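Alpha-hemoglobin-stabilizing protein (Homo sapiens, PDB 1Z8U) acts as an erythroid chaperone that binds free alpha-hemoglobin and protects it from precipitation and harmful aggregation. Local coordinates at residues Ala13-Phe18 against Gln68-Glu73; Asn23-Asn28 against Asn79-Lys84. The protein carries 1 engineered substitution. All coordinates share one frame; numbering follows the deposited sequence.

Interaction 1: residues Ala13-Phe18 against Gln68-Glu73; sequences AGLKEF and QELRQE
Leu-15 of helix 5-23 inserts its branched end between Leu-70 and Glu-73, which lie one turn apart on helix 60-86. Leu-70 comes first. Its CG stands anti to the backbone N (chi1 170°), and chi2 of 63° then turns the CD1 methyl in toward helix 5-23, where CD1 meets CD2 of Leu-15 at 4.2 Å in a methyl-to-methyl touch. At Gly-14, the residue before Leu-15, the helix carries no side chain, and a CB there would stand only 3.7 Å from Leu-70 CD1. At Glu-73 the packing is closer. Both methyls of Leu-15 straddle Glu-73 CB, each of CD1 and CD2 lying 3.4 Å from that atom, and CD1 also meets Glu-73 CG at 3.8 Å. The glutamate chain then bends at chi2 (-63°) and carries its carboxylate away from the leucine, so that its aliphatic root does the packing. With an alanine in place of Leu-15, Glu-73 CB and Leu-70 CD1 would probably lose their shared apolar partner and a gap would open between the helices. Around this seam of the helical bundle, Leu-15 also packs on Leu-74 farther along helix 60-86, Leu-70 reaches Ile-11 on helix 5-23, and Leu-70 touches Tyr-52, which brings helix 34-52 against the pair.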
loop_
_atom_site.group_PDB
_atom_site.type_symbol
_atom_site.label_atom_id
_atom_site.label_comp_id
_atom_site.label_asym_id
_atom_site.label_seq_id
_atom_site.Cartn_x
_atom_site.Cartn_y
_atom_site.Cartn_z
ATOM N N ALA A 13 -15.660 10.794 5.291
ATOM C CA ALA A 13 -14.713 9.986 6.060
ATOM C C ALA A 13 -13.553 9.503 5.197
ATOM O O ALA A 13 -12.388 9.644 5.573
ATOM C CB ALA A 13 -15.428 8.785 6.670
ATOM N N GLY A 14 -13.882 8.932 4.043
ATOM C CA GLY A 14 -12.862 8.435 3.141
ATOM C C GLY A 14 -11.915 9.507 2.638
ATOM O O GLY A 14 -10.772 9.225 2.282
ATOM N N LEU A 15 -12.392 10.744 2.607
ATOM C CA LEU A 15 -11.581 11.860 2.140
ATOM C C LEU A 15 -10.657 12.353 3.249
ATOM O O LEU A 15 -9.616 12.959 2.985
ATOM C CB LEU A 15 -12.489 12.990 1.651
ATOM C CG LEU A 15 -13.344 12.619 0.438
ATOM C CD1 LEU A 15 -14.383 13.695 0.182
ATOM C CD2 LEU A 15 -12.447 12.436 -0.778
ATOM N N LYS A 16 -11.044 12.101 4.491
ATOM C CA LYS A 16 -10.215 12.509 5.608
ATOM C C LYS A 16 -9.139 11.440 5.706
ATOM O O LYS A 16 -7.941 11.739 5.783
ATOM C CB LYS A 16 -11.032 12.561 6.904
ATOM C CG LYS A 16 -10.313 13.283 8.041
ATOM C CD LYS A 16 -11.172 13.401 9.290
ATOM C CE LYS A 16 -10.474 14.252 10.346
ATOM N NZ LYS A 16 -9.133 13.709 10.717
ATOM N N GLU A 17 -9.587 10.190 5.684
ATOM C CA GLU A 17 -8.694 9.040 5.746
ATOM C C GLU A 17 -7.704 9.108 4.582
ATOM O O GLU A 17 -6.533 8.773 4.731
ATOM C CB GLU A 17 -9.516 7.744 5.678
ATOM C CG GLU A 17 -10.524 7.596 6.833
ATOM C CD GLU A 17 -11.576 6.513 6.602
ATOM O OE1 GLU A 17 -12.424 6.300 7.499
ATOM O OE2 GLU A 17 -11.559 5.879 5.527
ATOM N N PHE A 18 -8.179 9.565 3.429
ATOM C CA PHE A 18 -7.338 9.675 2.248
ATOM C C PHE A 18 -6.270 10.755 2.410
ATOM O O PHE A 18 -5.176 10.658 1.841
ATOM C CB PHE A 18 -8.191 9.987 1.017
ATOM C CG PHE A 18 -7.440 9.882 -0.277
ATOM C CD1 PHE A 18 -6.985 8.644 -0.729
ATOM C CD2 PHE A 18 -7.167 11.012 -1.030
ATOM C CE1 PHE A 18 -6.271 8.538 -1.910
ATOM C CE2 PHE A 18 -6.455 10.922 -2.217
ATOM C CZ PHE A 18 -6.004 9.681 -2.658
ATOM N N GLN A 68 -19.489 7.808 -7.220
ATOM C CA GLN A 68 -19.075 8.772 -8.230
ATOM C C GLN A 68 -18.650 10.111 -7.633
ATOM O O GLN A 68 -17.754 10.766 -8.163
ATOM C CB GLN A 68 -20.212 8.977 -9.228
ATOM C CG GLN A 68 -19.814 9.665 -10.512
ATOM C CD GLN A 68 -20.775 9.332 -11.638
ATOM O OE1 GLN A 68 -21.980 9.566 -11.529
ATOM N NE2 GLN A 68 -20.247 8.772 -12.727
ATOM N N GLU A 69 -19.286 10.521 -6.537
ATOM C CA GLU A 69 -18.931 11.788 -5.908
ATOM C C GLU A 69 -17.617 11.596 -5.163
ATOM O O GLU A 69 -16.746 12.467 -5.179
ATOM C CB GLU A 69 -20.016 12.245 -4.924
ATOM C CG GLU A 69 -19.892 13.719 -4.527
ATOM C CD GLU A 69 -20.578 14.052 -3.209
ATOM O OE1 GLU A 69 -21.757 13.677 -3.036
ATOM O OE2 GLU A 69 -19.937 14.696 -2.346
ATOM N N LEU A 70 -17.481 10.447 -4.507
ATOM C CA LEU A 70 -16.267 10.130 -3.766
ATOM C C LEU A 70 -15.064 10.245 -4.698
ATOM O O LEU A 70 -14.175 11.072 -4.477
ATOM C CB LEU A 70 -16.348 8.710 -3.189
ATOM C CG LEU A 70 -15.067 8.125 -2.577
ATOM C CD1 LEU A 70 -14.622 8.946 -1.367
ATOM C CD2 LEU A 70 -15.324 6.680 -2.191
ATOM N N ARG A 71 -15.046 9.419 -5.743
ATOM C CA ARG A 71 -13.951 9.444 -6.701
ATOM C C ARG A 71 -13.669 10.866 -7.189
ATOM O O ARG A 71 -12.507 11.238 -7.362
ATOM C CB ARG A 71 -14.252 8.523 -7.887
ATOM C CG ARG A 71 -13.277 8.688 -9.039
ATOM C CD ARG A 71 -13.355 7.534 -10.020
ATOM N NE ARG A 71 -12.438 6.459 -9.656
ATOM C CZ ARG A 71 -12.389 5.274 -10.257
ATOM N NH1 ARG A 71 -13.215 5.001 -11.261
ATOM N NH2 ARG A 71 -11.512 4.360 -9.854
ATOM N N GLN A 72 -14.723 11.656 -7.405
ATOM C CA GLN A 72 -14.563 13.042 -7.851
ATOM C C GLN A 72 -13.741 13.808 -6.817
ATOM O O GLN A 72 -12.874 14.611 -7.168
ATOM C CB GLN A 72 -15.917 13.750 -7.995
ATOM C CG GLN A 72 -16.075 14.687 -9.181
ATOM C CD GLN A 72 -15.460 16.060 -8.908
ATOM O OE1 GLN A 72 -14.631 16.544 -9.683
ATOM N NE2 GLN A 72 -15.857 16.686 -7.802
ATOM N N GLU A 73 -14.030 13.553 -5.544
ATOM C CA GLU A 73 -13.344 14.215 -4.441
ATOM C C GLU A 73 -11.946 13.667 -4.179
ATOM O O GLU A 73 -11.020 14.432 -3.903
ATOM C CB GLU A 73 -14.185 14.115 -3.167
ATOM C CG GLU A 73 -15.515 14.856 -3.246
ATOM C CD GLU A 73 -15.349 16.358 -3.430
ATOM O OE1 GLU A 73 -16.377 17.053 -3.576
ATOM O OE2 GLU A 73 -14.199 16.849 -3.425
#

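Interaction 2: residues Asn23-Asn28 against Asn79-Lys84; sequences NQQVFN and NPFLAK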
loop_
_atom_site.group_PDB
_atom_site.type_symbol
_atom_site.label_atom_id
_atom_site.label_comp_id
_atom_site.label_asym_id
_atom_site.label_seq_id
_atom_site.Cartn_x
_atom_site.Cartn_y
_atom_site.Cartn_z
ATOM N N ASN A 23 -1.037 12.856 3.274
ATOM C CA ASN A 23 -0.197 13.732 4.097
ATOM C C ASN A 23 0.977 13.080 4.808
ATOM O O ASN A 23 1.946 13.758 5.145
ATOM C CB ASN A 23 -1.040 14.477 5.140
ATOM C CG ASN A 23 -2.103 15.369 4.518
ATOM O OD1 ASN A 23 -1.879 16.009 3.487
ATOM N ND2 ASN A 23 -3.267 15.426 5.156
ATOM N N GLN A 24 0.908 11.777 5.052
ATOM C CA GLN A 24 2.011 11.122 5.742
ATOM C C GLN A 24 3.108 10.697 4.787
ATOM O O GLN A 24 4.147 10.218 5.226
ATOM C CB GLN A 24 1.520 9.905 6.543
ATOM C CG GLN A 24 0.819 8.832 5.716
ATOM C CD GLN A 24 0.416 7.630 6.545
ATOM O OE1 GLN A 24 0.041 7.763 7.711
ATOM N NE2 GLN A 24 0.476 6.449 5.942
ATOM N N GLN A 25 2.892 10.882 3.489
ATOM C CA GLN A 25 3.885 10.486 2.493
ATOM C C GLN A 25 5.180 11.306 2.546
ATOM O O GLN A 25 5.151 12.535 2.520
ATOM C CB GLN A 25 3.277 10.573 1.092
ATOM C CG GLN A 25 2.059 9.683 0.892
ATOM C CD GLN A 25 2.381 8.197 0.999
ATOM O OE1 GLN A 25 3.326 7.707 0.372
ATOM N NE2 GLN A 25 1.585 7.471 1.782
ATOM N N VAL A 26 6.315 10.614 2.612
ATOM C CA VAL A 26 7.627 11.259 2.664
ATOM C C VAL A 26 8.343 11.133 1.323
ATOM O O VAL A 26 8.990 10.129 1.037
ATOM C CB VAL A 26 8.507 10.628 3.765
ATOM C CG1 VAL A 26 8.043 11.100 5.130
ATOM C CG2 VAL A 26 8.416 9.103 3.695
ATOM N N PHE A 27 8.238 12.171 0.506
ATOM C CA PHE A 27 8.844 12.162 -0.818
ATOM C C PHE A 27 10.289 11.696 -0.903
ATOM O O PHE A 27 10.649 11.005 -1.850
ATOM C CB PHE A 27 8.704 13.539 -1.474
ATOM C CG PHE A 27 7.295 13.881 -1.883
ATOM C CD1 PHE A 27 6.255 12.971 -1.698
ATOM C CD2 PHE A 27 7.008 15.111 -2.460
ATOM C CE1 PHE A 27 4.952 13.284 -2.085
ATOM C CE2 PHE A 27 5.708 15.432 -2.849
ATOM C CZ PHE A 27 4.680 14.515 -2.661
ATOM N N ASN A 28 11.128 12.052 0.062
ATOM C CA ASN A 28 12.523 11.619 -0.008
ATOM C C ASN A 28 12.629 10.104 -0.008
ATOM O O ASN A 28 13.713 9.546 -0.180
ATOM C CB ASN A 28 13.344 12.191 1.149
ATOM C CG ASN A 28 14.066 13.471 0.773
ATOM O OD1 ASN A 28 14.777 13.518 -0.229
ATOM N ND2 ASN A 28 13.893 14.513 1.580
ATOM N N ASN A 79 -4.818 15.401 -6.798
ATOM C CA ASN A 79 -4.241 16.331 -7.763
ATOM C C ASN A 79 -3.162 17.226 -7.164
ATOM O O ASN A 79 -2.086 17.380 -7.745
ATOM C CB ASN A 79 -5.341 17.185 -8.392
ATOM C CG ASN A 79 -6.278 16.373 -9.259
ATOM O OD1 ASN A 79 -5.842 15.653 -10.161
ATOM N ND2 ASN A 79 -7.575 16.487 -8.996
ATOM N N PRO A 80 -3.438 17.849 -6.007
ATOM C CA PRO A 80 -2.418 18.711 -5.398
ATOM C C PRO A 80 -1.203 17.858 -5.031
ATOM O O PRO A 80 -0.059 18.296 -5.151
ATOM C CB PRO A 80 -3.130 19.262 -4.165
ATOM C CG PRO A 80 -4.562 19.306 -4.598
ATOM C CD PRO A 80 -4.724 17.983 -5.300
ATOM N N PHE A 81 -1.484 16.632 -4.590
ATOM C CA PHE A 81 -0.466 15.661 -4.194
ATOM C C PHE A 81 0.438 15.343 -5.374
ATOM O O PHE A 81 1.660 15.440 -5.277
ATOM C CB PHE A 81 -1.136 14.374 -3.708
ATOM C CG PHE A 81 -0.170 13.300 -3.283
ATOM C CD1 PHE A 81 0.388 13.306 -2.006
ATOM C CD2 PHE A 81 0.172 12.269 -4.158
ATOM C CE1 PHE A 81 1.268 12.299 -1.606
ATOM C CE2 PHE A 81 1.050 11.258 -3.769
ATOM C CZ PHE A 81 1.598 11.271 -2.492
ATOM N N LEU A 82 -0.172 14.960 -6.488
ATOM C CA LEU A 82 0.586 14.631 -7.685
ATOM C C LEU A 82 1.428 15.813 -8.149
ATOM O O LEU A 82 2.565 15.642 -8.584
ATOM C CB LEU A 82 -0.359 14.207 -8.811
ATOM C CG LEU A 82 -1.126 12.894 -8.628
ATOM C CD1 LEU A 82 -2.079 12.711 -9.803
ATOM C CD2 LEU A 82 -0.150 11.722 -8.533
ATOM N N ALA A 83 0.860 17.012 -8.052
ATOM C CA ALA A 83 1.554 18.226 -8.470
ATOM C C ALA A 83 2.780 18.493 -7.607
ATOM O O ALA A 83 3.870 18.753 -8.123
ATOM C CB ALA A 83 0.606 19.412 -8.408
ATOM N N LYS A 84 2.600 18.439 -6.291
ATOM C CA LYS A 84 3.714 18.674 -5.391
ATOM C C LYS A 84 4.796 17.635 -5.671
ATOM O O LYS A 84 5.974 17.974 -5.779
ATOM C CB LYS A 84 3.267 18.587 -3.933
ATOM C CG LYS A 84 4.340 19.048 -2.956
ATOM C CD LYS A 84 3.939 18.827 -1.503
ATOM C CE LYS A 84 5.073 19.215 -0.562
ATOM N NZ LYS A 84 4.776 18.862 0.853
#
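Phe-27 directs its ring edge at the face of Phe-81 in an offset T-shaped pair that fastens the loop after helix 5-23 to helix 60-86 of the three-helix bundle. The centroids of the Phe-27 and Phe-81 rings are 5.6 Å apart and their planes stand at 76°. Because the pair is offset, Phe-27 CZ hangs 4.2 Å above the Phe-81 ring plane toward its rim, and the closest atoms are the two CE1 carbons, Phe-27 CE1 to Phe-81 CE1 at 3.8 Å. With chi1 at 180°, the Phe-81 ring extends out from its helix toward the loop. On the next turn of that helix, Lys-84 crosses Phe-27 obliquely with its aliphatic part: CB, CG and CD all pass CE2 of Phe-27, with CG nearest at 3.9 Å. The backbone carbon C of Lys-84 also lies 3.7 Å from Phe-27 CE2. Tyr-85 meets the Phe-27 ring edge-to-face and Phe-88 packs on it too, which makes Phe-27 part of an aromatic cluster, while Met-37 and Val-41 of helix 34-52 touch Phe-81. Gln-25 approaches Phe-81 across its length, with CB in the ring plane at the edge and CG 3.7 Å from Phe-81 CE1. Bent at chi2, this side chain sets its amide plane 72° from the Phe-81 ring, and NE2 is hydrogen-bonded both to Leu-21 O and to an acidic side chain on the chain of another protein.

Overall arrangement
Both interactions use helix 60-86, at places whose centres lie about 17 Å apart, and both are apolar in character. The centre of interaction 1 lies about 5 Å from the centre of the chain; it joins two helices through aliphatic branches, with a glutamate contributing mainly the carbon root of its side chain. Interaction 2, its centre about 13 Å from that of the chain, joins a loop to the later part of that helix through aromatic rings and the aliphatic run of an exposed lysine. It buries more area, 224 against 162 Å². Both are partly buried, and both lie near the chain of another protein: Glu-17 packs on an apolar side chain of it, whereas Gln-24 in 23-28 hydrogen-bonds to it.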